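Local coordinates for neutral ceramidase (Pseudomonas aeruginosa, PDB 2ZXC), which hydrolyses the N-acyl linkage of ceramides to give sphingosine and a free fatty acid, using a zinc ion, and also runs the reverse synthesis, at residues A[11-16]-A[553-558]; A[507-512]-A[548-553]; A[513-518]-A[594-599]; A[544-549]-A[630-635]. All blocks are in the same frame, centred on the assembly; numbering follows the deposited sequence.

Contact 1: residues A[11-16]-A[553-558]; sequences KADITG and LRTEKT
D13 and E556 grip each other reciprocally, each carboxylate taking the backbone N-H of the other residue. From D13, CB lies 3.2 Å from E556 OE2 and 3.9 Å from T555 CG2. CG stands anti to the backbone N (chi1 -166°), which turns the carboxylate toward 553-558. There D13 OD2 receives E556 N at 3.0 Å, on its anti side but 34° out of the carboxylate plane. Water 1 donates to the same OD2 and to K557 O. D13 OD1 turns back on its own segment and accepts T15 N at 2.7 Å and the T15 hydroxyl, so both oxygens are held and the group's rotation is fixed. In return, D13 N gives a nearly straight bond (172°) to E556 OE2 at 2.7 Å, arriving from above that carboxylate's plane. The two acids keep D13 OD2 and E556 OE2 5.1 Å apart, and salt bridges to R39 and R136 respectively would offset their charges. Farther along, L553 CG packs 3.7 Å from T15 O, and water 3 joins G16 O to L553 O. D13 OD1 with T15 N forms an Asx turn where strand 5-13 ends, facing the type II beta turn R554-K557; the D13–E556 bonds join the N-terminal family region to the C-terminal one.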
# COMPACT_ATOMS: atom_id res chain seq x y z
N LYS A 11 -13.31 6.11 4.95
CA LYS A 11 -11.94 5.92 5.41
C LYS A 11 -11.95 5.13 6.71
O LYS A 11 -12.75 5.40 7.60
CB LYS A 11 -11.31 7.30 5.63
CG LYS A 11 -9.84 7.31 5.94
CD LYS A 11 -9.35 8.73 6.14
CE LYS A 11 -7.90 8.77 6.55
NZ LYS A 11 -7.52 10.13 7.03
N ALA A 12 -11.08 4.13 6.81
CA ALA A 12 -11.00 3.32 8.02
C ALA A 12 -9.56 2.93 8.32
O ALA A 12 -8.73 2.77 7.43
CB ALA A 12 -11.87 2.06 7.88
N ASP A 13 -9.29 2.77 9.61
CA ASP A 13 -7.97 2.41 10.10
C ASP A 13 -7.62 0.96 9.76
O ASP A 13 -8.43 0.06 9.96
CB ASP A 13 -7.95 2.61 11.61
CG ASP A 13 -6.55 2.58 12.19
OD1 ASP A 13 -5.64 2.03 11.54
OD2 ASP A 13 -6.38 3.10 13.31
N ILE A 14 -6.41 0.74 9.23
CA ILE A 14 -5.96 -0.61 8.91
C ILE A 14 -4.54 -0.81 9.43
O ILE A 14 -3.82 -1.70 8.98
CB ILE A 14 -5.95 -0.89 7.38
CG1 ILE A 14 -5.08 0.14 6.65
CG2 ILE A 14 -7.38 -0.90 6.85
CD1 ILE A 14 -4.88 -0.18 5.18
N THR A 15 -4.15 0.03 10.39
CA THR A 15 -2.83 -0.07 10.98
C THR A 15 -2.65 -1.41 11.68
O THR A 15 -3.49 -1.80 12.49
CB THR A 15 -2.60 1.06 11.99
OG1 THR A 15 -2.82 2.32 11.34
CG2 THR A 15 -1.18 1.01 12.55
N GLY A 16 -1.57 -2.10 11.37
CA GLY A 16 -1.30 -3.39 12.00
C GLY A 16 -0.49 -3.30 13.28
O GLY A 16 -0.38 -2.24 13.90
N LEU A 553 -4.06 -3.21 18.80
CA LEU A 553 -3.75 -2.30 17.71
C LEU A 553 -4.28 -0.89 17.95
O LEU A 553 -3.82 0.08 17.36
CB LEU A 553 -4.35 -2.84 16.40
CG LEU A 553 -3.54 -3.85 15.59
CD1 LEU A 553 -2.75 -4.77 16.50
CD2 LEU A 553 -4.51 -4.62 14.71
N ARG A 554 -5.26 -0.80 18.85
CA ARG A 554 -5.90 0.47 19.16
C ARG A 554 -6.45 1.04 17.85
O ARG A 554 -6.27 2.21 17.53
CB ARG A 554 -4.91 1.43 19.82
CG ARG A 554 -4.36 0.90 21.16
CD ARG A 554 -3.82 2.02 22.05
NE ARG A 554 -4.90 2.85 22.59
CZ ARG A 554 -5.77 2.43 23.51
NH1 ARG A 554 -6.72 3.25 23.94
NH2 ARG A 554 -5.68 1.21 24.02
N THR A 555 -7.12 0.17 17.10
CA THR A 555 -7.74 0.53 15.83
C THR A 555 -8.76 1.64 16.03
O THR A 555 -9.61 1.56 16.91
CB THR A 555 -8.45 -0.69 15.22
OG1 THR A 555 -7.50 -1.74 14.98
CG2 THR A 555 -9.14 -0.33 13.91
N GLU A 556 -8.66 2.69 15.21
CA GLU A 556 -9.56 3.84 15.27
C GLU A 556 -9.34 4.63 16.56
O GLU A 556 -10.12 5.51 16.92
CB GLU A 556 -11.03 3.39 15.19
CG GLU A 556 -11.45 2.68 13.90
CD GLU A 556 -11.33 3.55 12.65
OE1 GLU A 556 -11.42 4.79 12.78
OE2 GLU A 556 -11.17 3.00 11.54
N LYS A 557 -8.26 4.30 17.27
CA LYS A 557 -7.90 4.99 18.50
C LYS A 557 -6.46 5.49 18.40
O LYS A 557 -5.97 5.74 17.30
CB LYS A 557 -8.08 4.06 19.71
CG LYS A 557 -9.53 3.96 20.15
CD LYS A 557 -9.86 2.57 20.66
CE LYS A 557 -10.27 2.59 22.12
NZ LYS A 557 -11.63 3.17 22.30
N THR A 558 -5.78 5.63 19.53
CA THR A 558 -4.42 6.15 19.48
C THR A 558 -3.57 5.79 20.69
O THR A 558 -4.09 5.52 21.76
CB THR A 558 -4.45 7.68 19.35
OG1 THR A 558 -3.12 8.20 19.29
CG2 THR A 558 -5.20 8.29 20.54
O HOH W 1 -6.85 5.34 14.71
O HOH W 2 -5.88 -1.00 13.09
O HOH W 3 -1.46 -0.59 15.94

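Contact 2: residues A[507-512]-A[548-553]; sequences NFQTGV and HPKNDL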
# COMPACT_ATOMS: atom_id res chain seq x y z
N ASN A 507 3.44 -19.69 11.44
CA ASN A 507 3.94 -18.45 12.01
C ASN A 507 4.97 -18.74 13.07
O ASN A 507 4.68 -19.39 14.07
CB ASN A 507 2.80 -17.64 12.61
CG ASN A 507 3.28 -16.39 13.32
OD1 ASN A 507 4.19 -15.71 12.84
ND2 ASN A 507 2.67 -16.07 14.45
N PHE A 508 6.19 -18.26 12.86
CA PHE A 508 7.26 -18.47 13.81
C PHE A 508 7.64 -17.18 14.53
O PHE A 508 8.63 -17.13 15.26
CB PHE A 508 8.48 -19.09 13.11
CG PHE A 508 8.26 -20.52 12.67
CD1 PHE A 508 7.49 -20.80 11.54
CD2 PHE A 508 8.77 -21.58 13.41
CE1 PHE A 508 7.22 -22.12 11.17
CE2 PHE A 508 8.51 -22.90 13.05
CZ PHE A 508 7.73 -23.17 11.92
N GLN A 509 6.85 -16.14 14.32
CA GLN A 509 7.08 -14.86 14.98
C GLN A 509 6.34 -14.91 16.31
O GLN A 509 5.13 -15.14 16.35
CB GLN A 509 6.56 -13.69 14.13
CG GLN A 509 6.48 -12.35 14.86
CD GLN A 509 7.82 -11.84 15.37
OE1 GLN A 509 8.76 -11.63 14.59
NE2 GLN A 509 7.93 -11.65 16.68
N THR A 510 7.08 -14.70 17.39
CA THR A 510 6.49 -14.75 18.72
C THR A 510 5.51 -13.62 18.98
O THR A 510 5.67 -12.51 18.46
CB THR A 510 7.56 -14.68 19.81
OG1 THR A 510 8.62 -15.60 19.51
CG2 THR A 510 6.96 -15.06 21.16
N GLY A 511 4.51 -13.91 19.80
CA GLY A 511 3.53 -12.91 20.16
C GLY A 511 3.97 -12.32 21.49
O GLY A 511 5.16 -12.35 21.81
N VAL A 512 3.03 -11.79 22.26
CA VAL A 512 3.34 -11.22 23.56
C VAL A 512 3.23 -12.32 24.61
O VAL A 512 2.19 -12.95 24.75
CB VAL A 512 2.35 -10.09 23.92
CG1 VAL A 512 2.73 -9.47 25.25
CG2 VAL A 512 2.34 -9.04 22.81
N HIS A 548 3.32 -4.10 25.60
CA HIS A 548 3.50 -4.42 24.19
C HIS A 548 2.32 -4.02 23.30
O HIS A 548 1.22 -4.54 23.45
CB HIS A 548 3.76 -5.91 24.04
CG HIS A 548 4.58 -6.26 22.85
ND1 HIS A 548 4.22 -5.94 21.56
CD2 HIS A 548 5.76 -6.92 22.75
CE1 HIS A 548 5.14 -6.38 20.72
NE2 HIS A 548 6.09 -6.98 21.42
N PRO A 549 2.53 -3.10 22.35
CA PRO A 549 1.43 -2.67 21.47
C PRO A 549 0.78 -3.80 20.69
O PRO A 549 -0.33 -3.66 20.17
CB PRO A 549 2.09 -1.63 20.55
CG PRO A 549 3.56 -1.99 20.59
CD PRO A 549 3.77 -2.37 22.03
N LYS A 550 1.46 -4.94 20.63
CA LYS A 550 0.93 -6.10 19.93
C LYS A 550 -0.33 -6.58 20.64
O LYS A 550 -1.18 -7.25 20.05
CB LYS A 550 1.97 -7.22 19.92
CG LYS A 550 2.08 -7.98 18.62
CD LYS A 550 3.22 -8.97 18.67
CE LYS A 550 3.96 -9.03 17.36
NZ LYS A 550 5.01 -10.08 17.36
N ASN A 551 -0.44 -6.25 21.92
CA ASN A 551 -1.61 -6.66 22.68
C ASN A 551 -2.87 -6.04 22.12
O ASN A 551 -3.94 -6.65 22.17
CB ASN A 551 -1.47 -6.25 24.14
CG ASN A 551 -0.44 -7.06 24.88
OD1 ASN A 551 -0.46 -8.29 24.83
ND2 ASN A 551 0.46 -6.39 25.57
N ASP A 552 -2.76 -4.83 21.57
CA ASP A 552 -3.93 -4.15 21.03
C ASP A 552 -3.50 -3.10 20.00
O ASP A 552 -2.69 -2.21 20.28
CB ASP A 552 -4.71 -3.48 22.17
CG ASP A 552 -6.13 -3.12 21.77
OD1 ASP A 552 -6.32 -2.44 20.75
OD2 ASP A 552 -7.07 -3.52 22.50
N LEU A 553 -4.06 -3.21 18.80
CA LEU A 553 -3.75 -2.30 17.71
C LEU A 553 -4.28 -0.89 17.95
O LEU A 553 -3.82 0.08 17.36
CB LEU A 553 -4.35 -2.84 16.40
CG LEU A 553 -3.54 -3.85 15.59
CD1 LEU A 553 -2.75 -4.77 16.50
CD2 LEU A 553 -4.51 -4.62 14.71
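V512 has CG1 anti to its backbone N (chi1 -178°) and CG2 beside that N, which sets V512 CG2 against H548 and K550 and V512 CG1 against N551; H548, its CG also anti to the backbone N, presents a ring face to the first of these methyls. V512 CG2 lies 3.9 Å from the centroid of the H548 ring and 26° off its normal, a CH-pi contact displaced toward the ring's rim. V512 CG2 also presses on K550 CB at 3.4 Å, tighter than ordinary van der Waals contact, while V512 CG1 sits 3.4 Å from N551 OD1. V512 thus touches three of the four residues 548-551; P549 points away. The H548 ring is held in turn by K550 N, which donates to ND1 in the ring plane, and by E20, which takes NE2.

K550 then runs back along 507-512, its side chain bent at chi3, and K550 NZ reaches T510 O at 2.7 Å in the carbonyl plane, with a C=O...N angle of 159°. T510 O accepts a second donor, Q509 NE2 at 3.0 Å, in plane and on a lone pair. The two nitrogens sharing it, Q509 NE2 and K550 NZ, stand 3.4 Å apart as donors that do not bond each other. Q509 OE1 takes K32 NZ, and K550 NZ has a further acceptor in E20 O. N551 ND2 bonds D515.

Around this junction, W588 of strand 584-591 meets the H548 ring, P549 packs on Y586 of that strand, K121 of helix 120-138 bonds K550 O, and F508 lies against helix 350-355.

Contact 3: residues A[513-518]-A[594-599]; sequences VADDPY and SASKAT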
# COMPACT_ATOMS: atom_id res chain seq x y z
N VAL A 513 4.32 -12.56 25.34
CA VAL A 513 4.31 -13.59 26.37
C VAL A 513 3.75 -13.00 27.65
O VAL A 513 2.85 -13.56 28.27
CB VAL A 513 5.74 -14.11 26.65
CG1 VAL A 513 5.73 -15.08 27.82
CG2 VAL A 513 6.30 -14.79 25.41
N ALA A 514 4.29 -11.85 28.02
CA ALA A 514 3.85 -11.17 29.23
C ALA A 514 4.49 -9.80 29.29
O ALA A 514 5.57 -9.57 28.72
CB ALA A 514 4.25 -11.98 30.46
N ASP A 515 3.81 -8.88 29.96
CA ASP A 515 4.30 -7.53 30.14
C ASP A 515 4.50 -7.30 31.63
O ASP A 515 3.75 -7.84 32.45
CB ASP A 515 3.27 -6.50 29.65
CG ASP A 515 3.15 -6.45 28.14
OD1 ASP A 515 4.07 -5.93 27.47
OD2 ASP A 515 2.12 -6.93 27.62
N ASP A 516 5.50 -6.51 31.97
CA ASP A 516 5.75 -6.16 33.35
C ASP A 516 6.15 -4.71 33.33
O ASP A 516 6.70 -4.23 32.34
CB ASP A 516 6.87 -7.00 33.96
CG ASP A 516 6.37 -8.33 34.46
OD1 ASP A 516 6.77 -9.36 33.88
OD2 ASP A 516 5.57 -8.34 35.42
N PRO A 517 5.83 -3.98 34.40
CA PRO A 517 6.20 -2.56 34.45
C PRO A 517 7.68 -2.50 34.74
O PRO A 517 8.31 -3.52 35.01
CB PRO A 517 5.38 -2.03 35.63
CG PRO A 517 4.30 -3.05 35.83
CD PRO A 517 5.00 -4.34 35.56
N TYR A 518 8.25 -1.30 34.67
CA TYR A 518 9.65 -1.13 35.01
C TYR A 518 9.71 -1.56 36.48
O TYR A 518 8.72 -1.41 37.20
CB TYR A 518 10.04 0.34 34.92
CG TYR A 518 10.66 0.78 33.61
CD1 TYR A 518 11.94 1.33 33.59
CD2 TYR A 518 9.94 0.73 32.42
CE1 TYR A 518 12.49 1.82 32.42
CE2 TYR A 518 10.49 1.21 31.23
CZ TYR A 518 11.77 1.76 31.24
OH TYR A 518 12.32 2.29 30.09
N SER A 594 10.87 -8.09 30.43
CA SER A 594 9.49 -8.01 29.98
C SER A 594 8.82 -6.64 30.12
O SER A 594 7.60 -6.52 30.02
CB SER A 594 8.67 -9.07 30.73
OG SER A 594 8.91 -9.00 32.12
N ALA A 595 9.61 -5.61 30.36
CA ALA A 595 9.05 -4.27 30.47
C ALA A 595 9.22 -3.60 29.12
O ALA A 595 9.88 -4.15 28.23
CB ALA A 595 9.76 -3.48 31.56
N SER A 596 8.64 -2.43 28.95
CA SER A 596 8.77 -1.72 27.69
C SER A 596 8.52 -0.24 27.87
O SER A 596 7.85 0.19 28.81
CB SER A 596 7.82 -2.29 26.65
OG SER A 596 6.49 -2.26 27.11
N LYS A 597 9.05 0.55 26.94
CA LYS A 597 8.90 1.98 27.03
C LYS A 597 8.25 2.64 25.82
O LYS A 597 8.59 2.35 24.67
CB LYS A 597 10.26 2.62 27.26
CG LYS A 597 10.17 4.10 27.39
CD LYS A 597 11.22 4.80 26.58
CE LYS A 597 12.50 4.94 27.34
NZ LYS A 597 13.36 5.93 26.64
N ALA A 598 7.32 3.54 26.10
CA ALA A 598 6.62 4.27 25.07
C ALA A 598 7.23 5.66 25.03
O ALA A 598 7.12 6.42 25.98
CB ALA A 598 5.13 4.38 25.40
N THR A 599 7.91 5.97 23.94
CA THR A 599 8.51 7.28 23.79
C THR A 599 7.64 8.02 22.81
O THR A 599 7.43 7.58 21.67
CB THR A 599 9.94 7.19 23.26
OG1 THR A 599 10.74 6.46 24.20
CG2 THR A 599 10.52 8.57 23.08
O HOH W 4 6.25 -4.90 28.33
O HOH W 5 6.84 -1.68 31.19
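D516 and S594 are joined by two hydrogen bonds, one through the backbone and one through side chains. D516 N donates to S594 O at 2.9 Å from above the carbonyl plane (48° out of it). S594 OG, placed between its own N and carbonyl carbon by a chi1 of 50°, gives its proton at 2.8 Å to D516 OD1, which receives it on its anti lone pair, away from OD2. Next along, A595 CA makes a CA-H...O contact of 3.0 Å with D516 O. Y518 then lies beside the strand: S596 O meets the edge of its ring in plane, 3.7 Å from Y518 CE2, and Y518 OH rests 3.5 Å from K597 CB, the two side chains passing at a slant.

Waters form the next layer. Water 5 accepts S596 N and lies within bonding distance of D516 O, a probable bridge between the segments, and water 4 donates to S596 OG. Beyond them, D515 is positioned by H548 N and N551 ND2, S596 OG bonds T546 O of the neighbouring strand 539-546, and Y518 packs on V545 and L527.

Loop 513-518 therefore joins the start of strand 595-603 by combining the D516–S594 bonds and a probable water bridge with packing of Y518 along the strand, instead of by a continuous sheet ladder.

Contact 4: residues A[544-549]-A[630-635]; sequences FVTGHP and SEIGGS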
# COMPACT_ATOMS: atom_id res chain seq x y z
N PHE A 544 6.88 6.89 28.71
CA PHE A 544 6.03 6.20 29.67
C PHE A 544 6.37 4.72 29.83
O PHE A 544 6.98 4.11 28.96
CB PHE A 544 4.56 6.25 29.21
CG PHE A 544 3.97 7.62 29.17
CD1 PHE A 544 3.18 8.07 30.22
CD2 PHE A 544 4.15 8.44 28.06
CE1 PHE A 544 2.58 9.33 30.17
CE2 PHE A 544 3.55 9.69 28.00
CZ PHE A 544 2.76 10.14 29.05
N VAL A 545 5.95 4.16 30.96
CA VAL A 545 6.13 2.75 31.23
C VAL A 545 4.92 2.18 30.49
O VAL A 545 3.79 2.61 30.72
CB VAL A 545 6.00 2.44 32.73
CG1 VAL A 545 5.95 0.93 32.95
CG2 VAL A 545 7.19 3.06 33.48
N THR A 546 5.15 1.23 29.59
CA THR A 546 4.04 0.68 28.82
C THR A 546 4.05 -0.84 28.67
O THR A 546 4.86 -1.53 29.27
CB THR A 546 4.02 1.27 27.40
OG1 THR A 546 4.29 2.68 27.48
CG2 THR A 546 2.67 1.08 26.77
N GLY A 547 3.11 -1.31 27.86
CA GLY A 547 2.98 -2.72 27.56
C GLY A 547 3.12 -2.87 26.06
O GLY A 547 3.05 -1.89 25.32
N HIS A 548 3.32 -4.10 25.60
CA HIS A 548 3.50 -4.42 24.19
C HIS A 548 2.32 -4.02 23.30
O HIS A 548 1.22 -4.54 23.45
CB HIS A 548 3.76 -5.91 24.04
CG HIS A 548 4.58 -6.26 22.85
ND1 HIS A 548 4.22 -5.94 21.56
CD2 HIS A 548 5.76 -6.92 22.75
CE1 HIS A 548 5.14 -6.38 20.72
NE2 HIS A 548 6.09 -6.98 21.42
N PRO A 549 2.53 -3.10 22.35
CA PRO A 549 1.43 -2.67 21.47
C PRO A 549 0.78 -3.80 20.69
O PRO A 549 -0.33 -3.66 20.17
CB PRO A 549 2.09 -1.63 20.55
CG PRO A 549 3.56 -1.99 20.59
CD PRO A 549 3.77 -2.37 22.03
N SER A 630 -4.98 -5.74 29.90
CA SER A 630 -5.60 -4.57 30.50
C SER A 630 -5.19 -3.28 29.82
O SER A 630 -4.13 -3.20 29.19
CB SER A 630 -5.23 -4.47 31.99
OG SER A 630 -5.74 -5.56 32.74
N GLU A 631 -6.03 -2.26 29.95
CA GLU A 631 -5.77 -0.95 29.38
C GLU A 631 -4.86 -0.21 30.35
O GLU A 631 -5.03 -0.31 31.57
CB GLU A 631 -7.07 -0.16 29.22
CG GLU A 631 -7.97 -0.67 28.11
CD GLU A 631 -7.59 -0.11 26.75
OE1 GLU A 631 -8.02 -0.69 25.72
OE2 GLU A 631 -6.86 0.91 26.71
N ILE A 632 -3.89 0.53 29.83
CA ILE A 632 -3.01 1.29 30.69
C ILE A 632 -2.75 2.64 30.06
O ILE A 632 -3.05 2.86 28.89
CB ILE A 632 -1.67 0.55 30.96
CG1 ILE A 632 -0.91 0.30 29.66
CG2 ILE A 632 -1.95 -0.76 31.69
CD1 ILE A 632 0.06 1.40 29.29
N GLY A 633 -2.20 3.55 30.85
CA GLY A 633 -1.92 4.86 30.33
C GLY A 633 -1.48 5.83 31.40
O GLY A 633 -1.46 5.52 32.59
N GLY A 634 -1.13 7.02 30.95
CA GLY A 634 -0.69 8.05 31.87
C GLY A 634 -0.70 9.38 31.15
O GLY A 634 -0.85 9.44 29.93
N SER A 635 -0.54 10.44 31.92
CA SER A 635 -0.53 11.78 31.38
C SER A 635 0.64 12.51 32.02
O SER A 635 0.84 12.40 33.23
CB SER A 635 -1.84 12.50 31.71
OG SER A 635 -2.94 11.87 31.07
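Strands 544-546 and 630-635 run antiparallel, 177° between their directions, but their axes stay 7.6 Å apart at closest and no hydrogen bond crosses, so side chains fill the separation. At one end the F544 ring reaches the G634 peptide. Its CG is anti to the carbonyl carbon, beside the backbone N, and F544 CE1 lies 3.4 Å from G634 C and 3.4 Å from G634 O. S635 N comes to the ring at its edge, 3.7 Å from F544 CE1. The ring thus packs directly against main chain here, and the approach of the two strands is close beside the glycines G633 and G634.

The two strands belong to different sheets with no hydrogen bond between them, which is consistent with a beta-sandwich arrangement within the C-terminal region, whose family belongs to the E-set clan. Strand 539-546 belongs to the antiparallel sheet that includes 584-591 and 595-603, and strand 629-642 to the mixed sheet that includes 611-622 and 560-564. Segment 630-635 also falls in the region 620-646 that is required for correct folding and localization.

At the other end I632 takes the place of the ring. Its CG1 is set between backbone N and carbonyl carbon (chi1 60°), and I632 CD1 projects across to T546 CG2 at 3.6 Å, the side chains crossing at about a right angle. I632 CD1 also lies 4.2 Å from V545 O. H617 of strand 611-622 touches I632 and meets the F544 ring with planes at about 35°, while F523 packs on I632 as well.

Contact 1 is the most buried and the nearest to the chain's centre, and it alone joins the N- and C-terminal regions, by paired carboxylate–backbone bonds. Contacts 2, 3 and 4 lie within the C-terminal region and are only partly buried. Contact 2 mixes a lysine–carbonyl bond with valine packing. Contacts 1 and 3 both use waters, and contact 3 adds tyrosine packing along the strand; contact 4 is side-chain packing, methyl on methyl and ring on peptide, with no hydrogen bond across. Contacts 3 and 4 reach the same sheet through neighbouring strands. D515 of contact 3 bonds H548 and N551 of contact 2, and R554 of contact 1 makes a salt bridge to E631 of contact 4. The continuous run 544-558 serves contacts 1, 2 and 4.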